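Long-range contact in aac(6')-Ii (Enterococcus faecium, PDB 1N71), which probably transfers the acetyl group of acetyl-coenzyme A to the 6'-amino group of aminoglycoside antibiotics, which gives resistance to them: residues T118-T123 and P167-A172. Residues are numbered along the deposited sequence; the frame is centred on the assembly and turned at random.
Sequences TTLSQT and PDIWMA
Leu120 sets its CD1 methyl against the CG1-CD1 branch of Ile169 in a contact made by van der Waals touches alone, with no hydrogen bond from one segment to the other. CD1 of Leu120 lies 3.9 Å from CD1 of Ile169 and equally close to its CG1, the two side chains crossing at a slant. Ile169 holds CG1 anti to its carbonyl carbon (chi1 -60°), and CD1, at the end of that extended branch, also comes within 4.1 Å of Thr118 OG1, tip to tip. Beside this pair, Pro167 brings CG and CD against the loop: CG is 3.5 Å from Leu120 O, while CD rests 3.9 Å from both CA and CB of Ser121.

Polar bonds shape the loop from within. Thr118 to Ser121 form a type I beta turn, whose backbone bond from Ser121 N to Thr118 O is weak at 3.4 Å. A firmer hydrogen bond runs from the backbone N of Leu120 to the side-chain oxygen OG1 of Thr118, 3.0 Å with an angle of 159° at the hydrogen, and makes an ST turn. Thr118 OG1 and Ser121 OG both hydrogen-bond to Asp113 OD2, so these buried hydroxyls share a carboxylate oxygen just beyond strand 106-112.

Val157 and Ile154 of strand 153-158 extend the apolar cluster around Leu120 and Ile169, respectively. The loop after strand 106-112 packs against the start of strand 168-174, its antiparallel neighbour in the mixed sheet of the GNAT fold, with the side chain of Ile169 about 8 Å from the bound coenzyme A.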
loop_
_atom_site.group_PDB
_atom_site.type_symbol
_atom_site.label_atom_id
_atom_site.label_comp_id
_atom_site.label_asym_id
_atom_site.label_seq_id
_atom_site.Cartn_x
_atom_site.Cartn_y
_atom_site.Cartn_z
ATOM N N THR A 118 1.963 -19.885 -5.682
ATOM C CA THR A 118 1.891 -19.503 -7.096
ATOM C C THR A 118 3.299 -19.470 -7.697
ATOM O O THR A 118 4.295 -19.544 -6.978
ATOM C CB THR A 118 1.283 -18.094 -7.294
ATOM O OG1 THR A 118 2.293 -17.105 -7.065
ATOM C CG2 THR A 118 0.136 -17.860 -6.323
ATOM N N THR A 119 3.374 -19.336 -9.015
ATOM C CA THR A 119 4.663 -19.291 -9.689
ATOM C C THR A 119 5.394 -17.971 -9.493
ATOM O O THR A 119 6.505 -17.800 -9.995
ATOM C CB THR A 119 4.511 -19.555 -11.206
ATOM O OG1 THR A 119 3.512 -18.683 -11.757
ATOM C CG2 THR A 119 4.119 -21.006 -11.450
ATOM N N LEU A 120 4.785 -17.035 -8.764
ATOM C CA LEU A 120 5.431 -15.743 -8.531
ATOM C C LEU A 120 6.388 -15.781 -7.347
ATOM O O LEU A 120 7.178 -14.859 -7.152
ATOM C CB LEU A 120 4.392 -14.634 -8.324
ATOM C CG LEU A 120 3.507 -14.279 -9.525
ATOM C CD1 LEU A 120 2.734 -13.006 -9.210
ATOM C CD2 LEU A 120 4.365 -14.070 -10.772
ATOM N N SER A 121 6.308 -16.837 -6.546
ATOM C CA SER A 121 7.210 -16.979 -5.410
ATOM C C SER A 121 8.354 -17.912 -5.826
ATOM O O SER A 121 8.261 -18.604 -6.843
ATOM C CB SER A 121 6.467 -17.557 -4.199
ATOM O OG SER A 121 5.838 -18.786 -4.512
ATOM N N GLN A 122 9.425 -17.925 -5.045
ATOM C CA GLN A 122 10.579 -18.767 -5.343
ATOM C C GLN A 122 11.147 -18.503 -6.729
ATOM O O GLN A 122 11.416 -19.430 -7.500
ATOM C CB GLN A 122 10.214 -20.248 -5.180
ATOM C CG GLN A 122 10.371 -20.732 -3.740
ATOM C CD GLN A 122 9.949 -22.173 -3.539
ATOM O OE1 GLN A 122 10.290 -23.051 -4.332
ATOM N NE2 GLN A 122 9.214 -22.427 -2.461
ATOM N N THR A 123 11.324 -17.222 -7.030
ATOM C CA THR A 123 11.880 -16.773 -8.301
ATOM C C THR A 123 12.254 -15.307 -8.147
ATOM O O THR A 123 11.642 -14.590 -7.357
ATOM C CB THR A 123 10.864 -16.905 -9.448
ATOM O OG1 THR A 123 11.478 -16.481 -10.674
ATOM C CG2 THR A 123 9.629 -16.040 -9.177
ATOM N N PRO A 167 7.007 -12.751 -2.172
ATOM C CA PRO A 167 6.413 -11.481 -2.580
ATOM C C PRO A 167 4.982 -11.215 -2.157
ATOM O O PRO A 167 4.281 -12.097 -1.666
ATOM C CB PRO A 167 6.518 -11.551 -4.091
ATOM C CG PRO A 167 6.106 -12.989 -4.332
ATOM C CD PRO A 167 6.900 -13.746 -3.259
ATOM N N ASP A 168 4.567 -9.966 -2.346
ATOM C CA ASP A 168 3.191 -9.585 -2.100
ATOM C C ASP A 168 2.708 -9.391 -3.532
ATOM O O ASP A 168 3.463 -8.924 -4.387
ATOM C CB ASP A 168 3.084 -8.271 -1.313
ATOM C CG ASP A 168 1.659 -8.002 -0.819
ATOM O OD1 ASP A 168 0.847 -8.951 -0.801
ATOM O OD2 ASP A 168 1.351 -6.851 -0.436
ATOM N N ILE A 169 1.473 -9.790 -3.806
ATOM C CA ILE A 169 0.908 -9.654 -5.140
ATOM C C ILE A 169 -0.191 -8.600 -5.071
ATOM O O ILE A 169 -1.140 -8.754 -4.305
ATOM C CB ILE A 169 0.296 -10.986 -5.609
ATOM C CG1 ILE A 169 1.379 -12.075 -5.630
ATOM C CG2 ILE A 169 -0.325 -10.816 -6.988
ATOM C CD1 ILE A 169 0.843 -13.496 -5.845
ATOM N N TRP A 170 -0.055 -7.534 -5.859
ATOM C CA TRP A 170 -1.042 -6.454 -5.876
ATOM C C TRP A 170 -2.090 -6.672 -6.961
ATOM O O TRP A 170 -1.754 -6.855 -8.128
ATOM C CB TRP A 170 -0.364 -5.100 -6.120
ATOM C CG TRP A 170 0.288 -4.492 -4.921
ATOM C CD1 TRP A 170 -0.299 -4.213 -3.715
ATOM C CD2 TRP A 170 1.634 -4.009 -4.832
ATOM N NE1 TRP A 170 0.598 -3.581 -2.886
ATOM C CE2 TRP A 170 1.792 -3.443 -3.546
ATOM C CE3 TRP A 170 2.722 -3.994 -5.715
ATOM C CZ2 TRP A 170 2.995 -2.870 -3.120
ATOM C CZ3 TRP A 170 3.921 -3.422 -5.293
ATOM C CH2 TRP A 170 4.045 -2.868 -4.004
ATOM N N MET A 171 -3.359 -6.633 -6.568
ATOM C CA MET A 171 -4.460 -6.816 -7.498
ATOM C C MET A 171 -5.418 -5.631 -7.399
ATOM O O MET A 171 -5.551 -5.014 -6.342
ATOM C CB MET A 171 -5.195 -8.114 -7.184
ATOM C CG MET A 171 -4.279 -9.332 -7.186
ATOM S SD MET A 171 -5.167 -10.871 -7.048
ATOM C CE MET A 171 -6.036 -10.898 -8.608
ATOM N N ALA A 172 -6.094 -5.316 -8.495
ATOM C CA ALA A 172 -7.003 -4.183 -8.478
ATOM C C ALA A 172 -8.147 -4.349 -9.456
ATOM O O ALA A 172 -8.071 -5.128 -10.414
ATOM C CB ALA A 172 -6.231 -2.902 -8.787
#